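Local coordinates for pollen-specific leucine-rich repeat extensin-like protein 1 (Arabidopsis thaliana, PDB 6TME) that probably acts in the pollen-tube cell wall as a leucine-rich repeat receptor for small secreted signalling peptides of the RALF family, at residues A[240-245]-A[262-267]; A[285-290]-A[309-314]; A[296-301]-A[323-328]. All blocks are in the same frame, centred on the assembly; numbering follows the deposited sequence.

Leucine-rich repeat solenoids are built by repeating one coil-to-coil contact, and the three interactions show what stays constant and what varies. Interactions 1 and 2 are buried rungs of the same parallel strand ladder and touch, since strands 262-264 and 286-288 are neighbours: Ala265 N lies 2.8 Å from Asp288 O. In interaction 1 backbone bonds run past the strand into the loop; interaction 2 adds a glycan stalk on one face and aromatic packing on the other; the other protein chain borders both. Interaction 3, only partly buried near the C-terminal end, has no hydrogen bond across its segments and relies on disulfide sulfur, but meets the core of interaction 2 where Val298 packs on Phe311.

Interaction 1. Residues A[240-245]-A[262-267]; sequences VFIGNN and VFDASS
Val262 opens this contact by setting its CG1 4.5 Å from CG2 of Val240, where two successive coils of a leucine-rich repeat solenoid lie side by side. One residue on, Phe263 joins the interior: its CZ comes within 4.1 Å of Phe241 CE2, and the two rings cross at a slant. Phe241 also meets Phe217 with nearly parallel planes, so it is flanked by an aromatic ring of the coil before it.

Asp264 pairs with Val240 as parallel neighbours, and its O takes a nearly straight bond from Phe241 N (2.9 Å, 164°). Its carboxylate emerges on the opposite side from the rings, CG anti to the backbone N (chi1 -165°), and there Ile242 CG1 lies against OD1 at 3.3 Å. The other oxygen, OD2, is bonded to an aromatic side chain of the partner protein chain and lies close to Asp288 OD2, a pairing of acids that may favour a shared proton.

Ala265 follows, its CA near Phe241 CB, as the chain leaves the strand. Ser266 then folds back in an Asx turn, its N bonded to Asp264 OD1, which its OG also grips, while its O receives Gly243 N at 3.0 Å and the CA-H of Ile242. Ser267 ends the run, its O taking a weak bond from the backbone N of Asn244, the asparagine of the LxxLxLxxN repeat consensus. Asn244 ND2 bonds to Phe241 O and to Phe217 O, bracing the loop, and one water donates both to Asn244 O and, at 2.6 Å, to Ser267 O.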
loop_
_atom_site.group_PDB
_atom_site.type_symbol
_atom_site.label_atom_id
_atom_site.label_comp_id
_atom_site.label_asym_id
_atom_site.label_seq_id
_atom_site.Cartn_x
_atom_site.Cartn_y
_atom_site.Cartn_z
ATOM N N VAL A 240 -7.275 -0.110 0.173
ATOM C CA VAL A 240 -7.498 -1.185 -0.785
ATOM C C VAL A 240 -7.461 -2.518 -0.046
ATOM O O VAL A 240 -6.438 -2.861 0.559
ATOM C CB VAL A 240 -6.455 -1.151 -1.911
ATOM C CG1 VAL A 240 -6.757 -2.214 -2.953
ATOM C CG2 VAL A 240 -6.429 0.248 -2.550
ATOM N N PHE A 241 -8.585 -3.251 -0.087
ATOM C CA PHE A 241 -8.765 -4.553 0.546
ATOM C C PHE A 241 -8.950 -5.696 -0.449
ATOM O O PHE A 241 -9.241 -6.819 -0.021
ATOM C CB PHE A 241 -10.011 -4.578 1.440
ATOM C CG PHE A 241 -10.000 -3.626 2.583
ATOM C CD1 PHE A 241 -9.342 -3.942 3.767
ATOM C CD2 PHE A 241 -10.749 -2.460 2.522
ATOM C CE1 PHE A 241 -9.370 -3.067 4.844
ATOM C CE2 PHE A 241 -10.786 -1.585 3.585
ATOM C CZ PHE A 241 -10.101 -1.885 4.754
ATOM N N ILE A 242 -8.857 -5.436 -1.752
ATOM C CA ILE A 242 -9.109 -6.433 -2.791
ATOM C C ILE A 242 -8.584 -7.821 -2.419
ATOM O O ILE A 242 -7.386 -8.004 -2.171
ATOM C CB ILE A 242 -8.485 -5.999 -4.131
ATOM C CG1 ILE A 242 -8.917 -4.603 -4.507
ATOM C CG2 ILE A 242 -8.875 -6.968 -5.253
ATOM C CD1 ILE A 242 -8.264 -4.132 -5.786
ATOM N N GLY A 243 -9.467 -8.816 -2.418
ATOM C CA GLY A 243 -9.006 -10.189 -2.451
ATOM C C GLY A 243 -8.468 -10.693 -1.128
ATOM O O GLY A 243 -7.299 -11.048 -1.022
ATOM N N ASN A 244 -9.310 -10.686 -0.104
ATOM C CA ASN A 244 -8.964 -11.229 1.198
ATOM C C ASN A 244 -10.120 -12.142 1.602
ATOM O O ASN A 244 -10.933 -12.579 0.778
ATOM C CB ASN A 244 -8.693 -10.108 2.208
ATOM C CG ASN A 244 -7.290 -9.545 2.088
ATOM O OD1 ASN A 244 -6.313 -10.190 2.476
ATOM N ND2 ASN A 244 -7.181 -8.337 1.542
ATOM N N ASN A 245 -10.193 -12.455 2.888
ATOM C CA ASN A 245 -11.271 -13.281 3.394
ATOM C C ASN A 245 -11.997 -12.542 4.502
ATOM O O ASN A 245 -12.266 -13.107 5.567
ATOM C CB ASN A 245 -10.725 -14.622 3.880
ATOM C CG ASN A 245 -10.400 -15.545 2.729
ATOM O OD1 ASN A 245 -11.244 -15.784 1.847
ATOM N ND2 ASN A 245 -9.166 -16.038 2.695
ATOM N N VAL A 262 -10.580 6.607 -2.895
ATOM C CA VAL A 262 -10.504 5.251 -3.405
ATOM C C VAL A 262 -10.865 4.344 -2.245
ATOM O O VAL A 262 -10.112 4.256 -1.267
ATOM C CB VAL A 262 -9.112 4.872 -3.940
ATOM C CG1 VAL A 262 -9.118 3.385 -4.304
ATOM C CG2 VAL A 262 -8.703 5.725 -5.136
ATOM N N PHE A 263 -11.993 3.655 -2.356
ATOM C CA PHE A 263 -12.392 2.662 -1.367
ATOM C C PHE A 263 -12.741 1.381 -2.118
ATOM O O PHE A 263 -13.796 1.286 -2.755
ATOM C CB PHE A 263 -13.570 3.149 -0.509
ATOM C CG PHE A 263 -13.817 2.269 0.689
ATOM C CD1 PHE A 263 -14.520 1.087 0.557
ATOM C CD2 PHE A 263 -13.278 2.585 1.921
ATOM C CE1 PHE A 263 -14.703 0.254 1.642
ATOM C CE2 PHE A 263 -13.453 1.751 3.007
ATOM C CZ PHE A 263 -14.167 0.591 2.871
ATOM N N ASP A 264 -11.870 0.389 -2.034
ATOM C CA ASP A 264 -12.040 -0.854 -2.779
ATOM C C ASP A 264 -12.092 -2.020 -1.791
ATOM O O ASP A 264 -11.089 -2.341 -1.145
ATOM C CB ASP A 264 -10.922 -1.015 -3.810
ATOM C CG ASP A 264 -11.236 -2.085 -4.858
ATOM O OD1 ASP A 264 -11.831 -3.127 -4.493
ATOM O OD2 ASP A 264 -10.872 -1.888 -6.042
ATOM N N ALA A 265 -13.267 -2.640 -1.664
ATOM C CA ALA A 265 -13.496 -3.755 -0.754
ATOM C C ALA A 265 -13.812 -5.038 -1.507
ATOM O O ALA A 265 -14.379 -5.974 -0.928
ATOM C CB ALA A 265 -14.620 -3.430 0.231
ATOM N N SER A 266 -13.398 -5.125 -2.765
ATOM C CA SER A 266 -13.923 -6.167 -3.627
ATOM C C SER A 266 -13.249 -7.512 -3.357
ATOM O O SER A 266 -12.142 -7.597 -2.800
ATOM C CB SER A 266 -13.773 -5.781 -5.105
ATOM O OG SER A 266 -12.417 -5.736 -5.501
ATOM N N SER A 267 -13.953 -8.574 -3.761
ATOM C CA SER A 267 -13.440 -9.941 -3.700
ATOM C C SER A 267 -13.163 -10.345 -2.257
ATOM O O SER A 267 -12.080 -10.833 -1.918
ATOM C CB SER A 267 -12.194 -10.103 -4.573
ATOM O OG SER A 267 -12.558 -9.881 -5.911
HETATM O O HOH W 1 -11.039 -13.171 -2.014
#

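Interaction 2. Residues A[285-290]-A[309-314]; sequences EQMDFS and SNFTFS. With NAG (2-acetamido-2-deoxy-beta-D-glucopyranose), chain E; NAG (2-acetamido-2-deoxy-beta-D-glucopyranose), chain B.
Glu285 O is gripped by two successive amides of the next coil: Ser309 N sits in the carbonyl plane on a lone pair at 2.9 Å, and Asn310 N approaches almost head-on. From this fork the strands 286-288 and 310-312 run on as adjacent parallel rungs of the leucine-rich repeat ladder, with Met287 N to Asn310 O, Thr312 N to Met287 O and Phe289 N to Thr312 O closing it.

The face bearing Gln286, Asp288, Asn310 and Thr312 is polar and glycosylated. Asn310, in an Asn-Phe-Thr sequon, carries N-acetylglucosamine on ND2, and that nitrogen still donates in plane to a lone pair of Gln286 OE1 at 3.0 Å. A bend at chi2 (-77°) turns Gln286 CD toward Asn310; the two amide planes stand 69° apart. Farther along, sugar O6 makes a weak bond to Asp288 OD2, and Asp288 OD1 accepts from Ser290 N, an Asx turn, and also from Ser290 OG. A second N-acetylglucosamine lays its methyl C8 on Thr312 CG2 at 3.5 Å.

The reverse face is apolar. Phe313 CD1 lies 3.7 Å above the centre of the Phe311 ring, Met287 CE covers the opposite face toward the rim, and Phe289 CD2 abuts the edge at CE1, 3.8 Å away. Helix 300-303 adds Ile302 to this core.

Glycosylation leaves the Asn310 amide one N-H, and Gln286 OE1 takes it; the neighbouring coil therefore helps fix the rotation of the stalk from which the glycan grows.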
loop_
_atom_site.group_PDB
_atom_site.type_symbol
_atom_site.label_atom_id
_atom_site.label_comp_id
_atom_site.label_asym_id
_atom_site.label_seq_id
_atom_site.Cartn_x
_atom_site.Cartn_y
_atom_site.Cartn_z
ATOM N N GLU A 285 -13.918 8.788 -5.366
ATOM C CA GLU A 285 -13.926 8.771 -6.817
ATOM C C GLU A 285 -14.078 7.370 -7.376
ATOM O O GLU A 285 -14.847 7.154 -8.325
ATOM C CB GLU A 285 -12.643 9.409 -7.354
ATOM C CG GLU A 285 -12.604 10.915 -7.159
ATOM C CD GLU A 285 -11.212 11.496 -7.361
ATOM O OE1 GLU A 285 -10.362 10.821 -7.986
ATOM O OE2 GLU A 285 -10.961 12.618 -6.867
ATOM N N GLN A 286 -13.371 6.424 -6.773
ATOM C CA GLN A 286 -13.393 5.017 -7.139
ATOM C C GLN A 286 -13.944 4.259 -5.947
ATOM O O GLN A 286 -13.420 4.384 -4.836
ATOM C CB GLN A 286 -11.985 4.519 -7.495
ATOM C CG GLN A 286 -11.294 5.297 -8.611
ATOM C CD GLN A 286 -11.811 4.922 -9.993
ATOM O OE1 GLN A 286 -12.162 3.761 -10.260
ATOM N NE2 GLN A 286 -11.852 5.895 -10.877
ATOM N N MET A 287 -15.014 3.509 -6.165
ATOM C CA MET A 287 -15.629 2.714 -5.110
ATOM C C MET A 287 -16.014 1.373 -5.717
ATOM O O MET A 287 -16.770 1.330 -6.692
ATOM C CB MET A 287 -16.845 3.420 -4.500
ATOM C CG MET A 287 -17.231 2.836 -3.130
ATOM S SD MET A 287 -18.156 3.954 -2.049
ATOM C CE MET A 287 -19.613 4.258 -3.020
ATOM N N ASP A 288 -15.474 0.296 -5.157
ATOM C CA ASP A 288 -15.598 -1.052 -5.710
ATOM C C ASP A 288 -16.030 -1.990 -4.592
ATOM O O ASP A 288 -15.259 -2.241 -3.660
ATOM C CB ASP A 288 -14.268 -1.533 -6.316
ATOM C CG ASP A 288 -14.404 -2.875 -7.073
ATOM O OD1 ASP A 288 -15.441 -3.553 -6.960
ATOM O OD2 ASP A 288 -13.469 -3.261 -7.796
ATOM N N PHE A 289 -17.247 -2.521 -4.686
ATOM C CA PHE A 289 -17.705 -3.553 -3.760
ATOM C C PHE A 289 -17.933 -4.880 -4.455
ATOM O O PHE A 289 -18.580 -5.764 -3.874
ATOM C CB PHE A 289 -18.998 -3.140 -3.054
ATOM C CG PHE A 289 -18.870 -1.920 -2.202
ATOM C CD1 PHE A 289 -18.008 -1.895 -1.136
ATOM C CD2 PHE A 289 -19.641 -0.817 -2.445
ATOM C CE1 PHE A 289 -17.905 -0.779 -0.348
ATOM C CE2 PHE A 289 -19.552 0.296 -1.651
ATOM C CZ PHE A 289 -18.679 0.322 -0.616
ATOM N N SER A 290 -17.446 -5.036 -5.688
ATOM C CA SER A 290 -17.748 -6.246 -6.448
ATOM C C SER A 290 -17.289 -7.506 -5.701
ATOM O O SER A 290 -16.416 -7.467 -4.824
ATOM C CB SER A 290 -17.107 -6.182 -7.839
ATOM O OG SER A 290 -15.712 -6.382 -7.762
ATOM N N SER A 309 -16.949 8.638 -9.733
ATOM C CA SER A 309 -16.935 8.453 -11.176
ATOM C C SER A 309 -16.929 6.995 -11.628
ATOM O O SER A 309 -17.246 6.731 -12.791
ATOM C CB SER A 309 -15.736 9.194 -11.797
ATOM O OG SER A 309 -14.510 8.530 -11.568
ATOM N N ASN A 310 -16.589 6.052 -10.757
ATOM C CA ASN A 310 -16.530 4.631 -11.101
ATOM C C ASN A 310 -17.040 3.869 -9.884
ATOM O O ASN A 310 -16.390 3.860 -8.833
ATOM C CB ASN A 310 -15.106 4.199 -11.481
ATOM C CG ASN A 310 -15.063 2.836 -12.155
ATOM O OD1 ASN A 310 -16.074 2.349 -12.652
ATOM N ND2 ASN A 310 -13.892 2.218 -12.181
ATOM N N PHE A 311 -18.221 3.272 -10.003
ATOM C CA PHE A 311 -18.860 2.576 -8.889
ATOM C C PHE A 311 -19.237 1.185 -9.377
ATOM O O PHE A 311 -20.170 1.033 -10.170
ATOM C CB PHE A 311 -20.075 3.358 -8.382
ATOM C CG PHE A 311 -20.849 2.677 -7.261
ATOM C CD1 PHE A 311 -20.252 1.735 -6.436
ATOM C CD2 PHE A 311 -22.183 3.006 -7.032
ATOM C CE1 PHE A 311 -20.970 1.121 -5.414
ATOM C CE2 PHE A 311 -22.904 2.403 -6.013
ATOM C CZ PHE A 311 -22.301 1.458 -5.205
ATOM N N THR A 312 -18.498 0.185 -8.903
ATOM C CA THR A 312 -18.607 -1.218 -9.302
ATOM C C THR A 312 -19.218 -1.996 -8.141
ATOM O O THR A 312 -18.635 -2.046 -7.056
ATOM C CB THR A 312 -17.216 -1.782 -9.635
ATOM O OG1 THR A 312 -16.620 -1.029 -10.702
ATOM C CG2 THR A 312 -17.264 -3.274 -9.988
ATOM N N PHE A 313 -20.392 -2.584 -8.353
ATOM C CA PHE A 313 -21.041 -3.356 -7.298
ATOM C C PHE A 313 -21.504 -4.705 -7.836
ATOM O O PHE A 313 -22.448 -5.309 -7.319
ATOM C CB PHE A 313 -22.197 -2.575 -6.659
ATOM C CG PHE A 313 -23.152 -1.934 -7.652
ATOM C CD1 PHE A 313 -22.808 -0.772 -8.335
ATOM C CD2 PHE A 313 -24.415 -2.476 -7.860
ATOM C CE1 PHE A 313 -23.695 -0.178 -9.236
ATOM C CE2 PHE A 313 -25.320 -1.890 -8.743
ATOM C CZ PHE A 313 -24.961 -0.742 -9.439
ATOM N N SER A 314 -20.816 -5.195 -8.862
ATOM C CA SER A 314 -21.195 -6.413 -9.543
ATOM C C SER A 314 -20.887 -7.638 -8.672
ATOM O O SER A 314 -20.144 -7.562 -7.695
ATOM C CB SER A 314 -20.458 -6.482 -10.879
ATOM O OG SER A 314 -19.093 -6.673 -10.639
HETATM C C1 NAG E . -13.716 0.907 -12.783
HETATM C C2 NAG E . -12.531 0.874 -13.742
HETATM C C3 NAG E . -12.287 -0.552 -14.233
HETATM C C4 NAG E . -12.052 -1.473 -13.044
HETATM C C5 NAG E . -13.237 -1.407 -12.083
HETATM C C6 NAG E . -12.960 -2.122 -10.781
HETATM C C7 NAG E . -12.330 3.061 -14.856
HETATM C C8 NAG E . -12.603 3.841 -16.105
HETATM N N2 NAG E . -12.723 1.781 -14.865
HETATM O O3 NAG E . -11.134 -0.574 -15.069
HETATM O O4 NAG E . -11.791 -2.809 -13.466
HETATM O O5 NAG E . -13.510 -0.042 -11.724
HETATM O O6 NAG E . -12.038 -1.383 -9.987
HETATM O O7 NAG E . -11.788 3.572 -13.876
HETATM C C1 NAG B . -11.521 -6.664 -13.659
HETATM C C2 NAG B . -12.094 -5.441 -12.947
HETATM C C3 NAG B . -11.542 -4.159 -13.575
HETATM C C4 NAG B . -10.019 -4.207 -13.647
HETATM C C5 NAG B . -9.529 -5.516 -14.261
HETATM C C6 NAG B . -8.032 -5.697 -14.158
HETATM C C7 NAG B . -14.314 -5.652 -11.907
HETATM C C8 NAG B . -15.797 -5.653 -12.141
HETATM N N2 NAG B . -13.550 -5.453 -12.989
HETATM O O1 NAG B . -12.005 -7.832 -13.079
HETATM O O4 NAG B . -9.561 -3.138 -14.464
HETATM O O5 NAG B . -10.114 -6.636 -13.584
HETATM O O6 NAG B . -7.679 -7.075 -14.148
HETATM O O7 NAG B . -13.831 -5.824 -10.787
#

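Interaction 3. Residues A[296-301]-A[323-328]; sequences GFVTDN and QSCVPG. With SO4 (sulfate ion), chain K.
The Cys303-Cys325 disulfide is the site around which this contact forms, and its sulfur at Cys325 is what the other segment meets. Val298 CG1 touches Cys325 SG at 3.6 Å, and the carbonyls Val298 O and Thr299 O approach the same sulfur, the former at 3.5 Å. Two carbonyl oxygens and a methyl of the other segment thus contact one sulfur, in a packing contact with no hydrogen bond between the segments. Val298 supplies its CG1 because that methyl stands anti to the backbone N (chi1 180°), a placement that also lets it press on Phe311 CE2 of the solenoid core at 3.6 Å.

Within the leucine-rich repeat fold, after the corner at Gly296, the chain forms a second short parallel pair, 297-298 with 317-321, outside the main ladder. Val298 bonds through its backbone to Gly320 and Ala322, and the chain then enters the short helix 300-303 with Thr299 at the N-cap position. Because that helix carries Cys303, the disulfide ties it to the 3-10 turn 323-325 that follows the neighbouring strand. Phe313 CZ packs on Cys325 O.

Toward solvent the contact becomes polar. Asp300 CB lies 3.2 Å from Ser324 OG, and a sulfate, probably from the crystallisation liquor, lies beside both residues. Sulfate O2 is held twice by one residue, at 3.0 Å by Ser324 N and at 3.1 Å by Ser324 OG. The hydroxyl can join the amide because OG sits between the backbone N and the carbonyl carbon (chi1 56°). Another sulfate oxygen, O4, is 2.6 Å from Asp300 OD2.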
loop_
_atom_site.group_PDB
_atom_site.type_symbol
_atom_site.label_atom_id
_atom_site.label_comp_id
_atom_site.label_asym_id
_atom_site.label_seq_id
_atom_site.Cartn_x
_atom_site.Cartn_y
_atom_site.Cartn_z
ATOM N N GLY A 296 -29.693 -6.189 -0.843
ATOM C CA GLY A 296 -30.518 -5.022 -0.633
ATOM C C GLY A 296 -30.459 -4.020 -1.762
ATOM O O GLY A 296 -30.244 -4.370 -2.929
ATOM N N PHE A 297 -30.628 -2.758 -1.404
ATOM C CA PHE A 297 -30.843 -1.681 -2.352
ATOM C C PHE A 297 -29.580 -0.840 -2.491
ATOM O O PHE A 297 -28.862 -0.616 -1.513
ATOM C CB PHE A 297 -32.028 -0.810 -1.901
ATOM C CG PHE A 297 -32.918 -0.390 -3.015
ATOM C CD1 PHE A 297 -33.909 -1.241 -3.481
ATOM C CD2 PHE A 297 -32.753 0.852 -3.622
ATOM C CE1 PHE A 297 -34.724 -0.860 -4.530
ATOM C CE2 PHE A 297 -33.566 1.240 -4.673
ATOM C CZ PHE A 297 -34.550 0.378 -5.128
ATOM N N VAL A 298 -29.296 -0.408 -3.719
ATOM C CA VAL A 298 -28.301 0.624 -3.993
ATOM C C VAL A 298 -29.074 1.883 -4.359
ATOM O O VAL A 298 -29.774 1.919 -5.379
ATOM C CB VAL A 298 -27.334 0.227 -5.118
ATOM C CG1 VAL A 298 -26.317 1.343 -5.363
ATOM C CG2 VAL A 298 -26.634 -1.114 -4.803
ATOM N N THR A 299 -28.957 2.907 -3.522
ATOM C CA THR A 299 -29.741 4.132 -3.595
ATOM C C THR A 299 -28.935 5.247 -4.253
ATOM O O THR A 299 -27.714 5.157 -4.423
ATOM C CB THR A 299 -30.147 4.574 -2.191
ATOM O OG1 THR A 299 -28.957 4.906 -1.471
ATOM C CG2 THR A 299 -30.825 3.443 -1.463
ATOM N N ASP A 300 -29.626 6.336 -4.583
ATOM C CA ASP A 300 -28.917 7.502 -5.090
ATOM C C ASP A 300 -28.268 8.302 -3.972
ATOM O O ASP A 300 -27.527 9.247 -4.254
ATOM C CB ASP A 300 -29.860 8.392 -5.911
ATOM C CG ASP A 300 -31.031 8.893 -5.110
ATOM O OD1 ASP A 300 -31.270 8.346 -4.007
ATOM O OD2 ASP A 300 -31.705 9.836 -5.581
ATOM N N ASN A 301 -28.553 7.951 -2.716
ATOM C CA ASN A 301 -27.734 8.401 -1.600
ATOM C C ASN A 301 -26.259 8.217 -1.932
ATOM O O ASN A 301 -25.420 9.070 -1.616
ATOM C CB ASN A 301 -28.101 7.600 -0.353
ATOM C CG ASN A 301 -28.058 8.418 0.895
ATOM O OD1 ASN A 301 -28.043 9.648 0.843
ATOM N ND2 ASN A 301 -28.039 7.740 2.045
ATOM N N GLN A 323 -32.443 4.503 -10.208
ATOM C CA GLN A 323 -32.259 4.734 -11.639
ATOM C C GLN A 323 -30.933 5.423 -11.924
ATOM O O GLN A 323 -30.321 5.192 -12.973
ATOM C CB GLN A 323 -33.413 5.570 -12.201
ATOM C CG GLN A 323 -34.799 5.026 -11.874
ATOM C CD GLN A 323 -35.915 5.809 -12.550
ATOM O OE1 GLN A 323 -35.661 6.712 -13.353
ATOM N NE2 GLN A 323 -37.159 5.465 -12.225
ATOM N N SER A 324 -30.473 6.267 -11.017
ATOM C CA SER A 324 -29.192 6.918 -11.240
ATOM C C SER A 324 -28.006 5.999 -10.971
ATOM O O SER A 324 -26.871 6.410 -11.206
ATOM C CB SER A 324 -29.092 8.181 -10.388
ATOM O OG SER A 324 -29.307 7.875 -9.025
ATOM N N CYS A 325 -28.239 4.767 -10.516
ATOM C CA CYS A 325 -27.198 3.749 -10.374
ATOM C C CYS A 325 -27.052 2.868 -11.597
ATOM O O CYS A 325 -26.235 1.943 -11.576
ATOM C CB CYS A 325 -27.494 2.825 -9.194
ATOM S SG CYS A 325 -27.744 3.676 -7.684
ATOM N N VAL A 326 -27.843 3.094 -12.634
ATOM C CA VAL A 326 -27.932 2.121 -13.720
ATOM C C VAL A 326 -26.763 2.343 -14.674
ATOM O O VAL A 326 -26.525 3.485 -15.103
ATOM C CB VAL A 326 -29.277 2.243 -14.438
ATOM C CG1 VAL A 326 -29.341 1.323 -15.665
ATOM C CG2 VAL A 326 -30.391 1.890 -13.478
ATOM N N PRO A 327 -26.010 1.306 -15.000
ATOM C CA PRO A 327 -24.930 1.463 -15.975
ATOM C C PRO A 327 -25.502 1.845 -17.335
ATOM O O PRO A 327 -26.652 1.544 -17.660
ATOM C CB PRO A 327 -24.261 0.080 -16.003
ATOM C CG PRO A 327 -24.773 -0.642 -14.742
ATOM C CD PRO A 327 -26.137 -0.076 -14.496
ATOM N N GLY A 328 -24.688 2.547 -18.120
ATOM C CA GLY A 328 -25.118 3.154 -19.370
ATOM C C GLY A 328 -26.023 4.367 -19.236
ATOM O O GLY A 328 -26.418 4.926 -20.256
HETATM S S SO4 K . -32.839 9.116 -9.190
HETATM O O1 SO4 K . -32.493 9.749 -10.465
HETATM O O2 SO4 K . -32.387 7.726 -9.190
HETATM O O3 SO4 K . -34.291 9.144 -9.023
HETATM O O4 SO4 K . -32.212 9.845 -8.090
#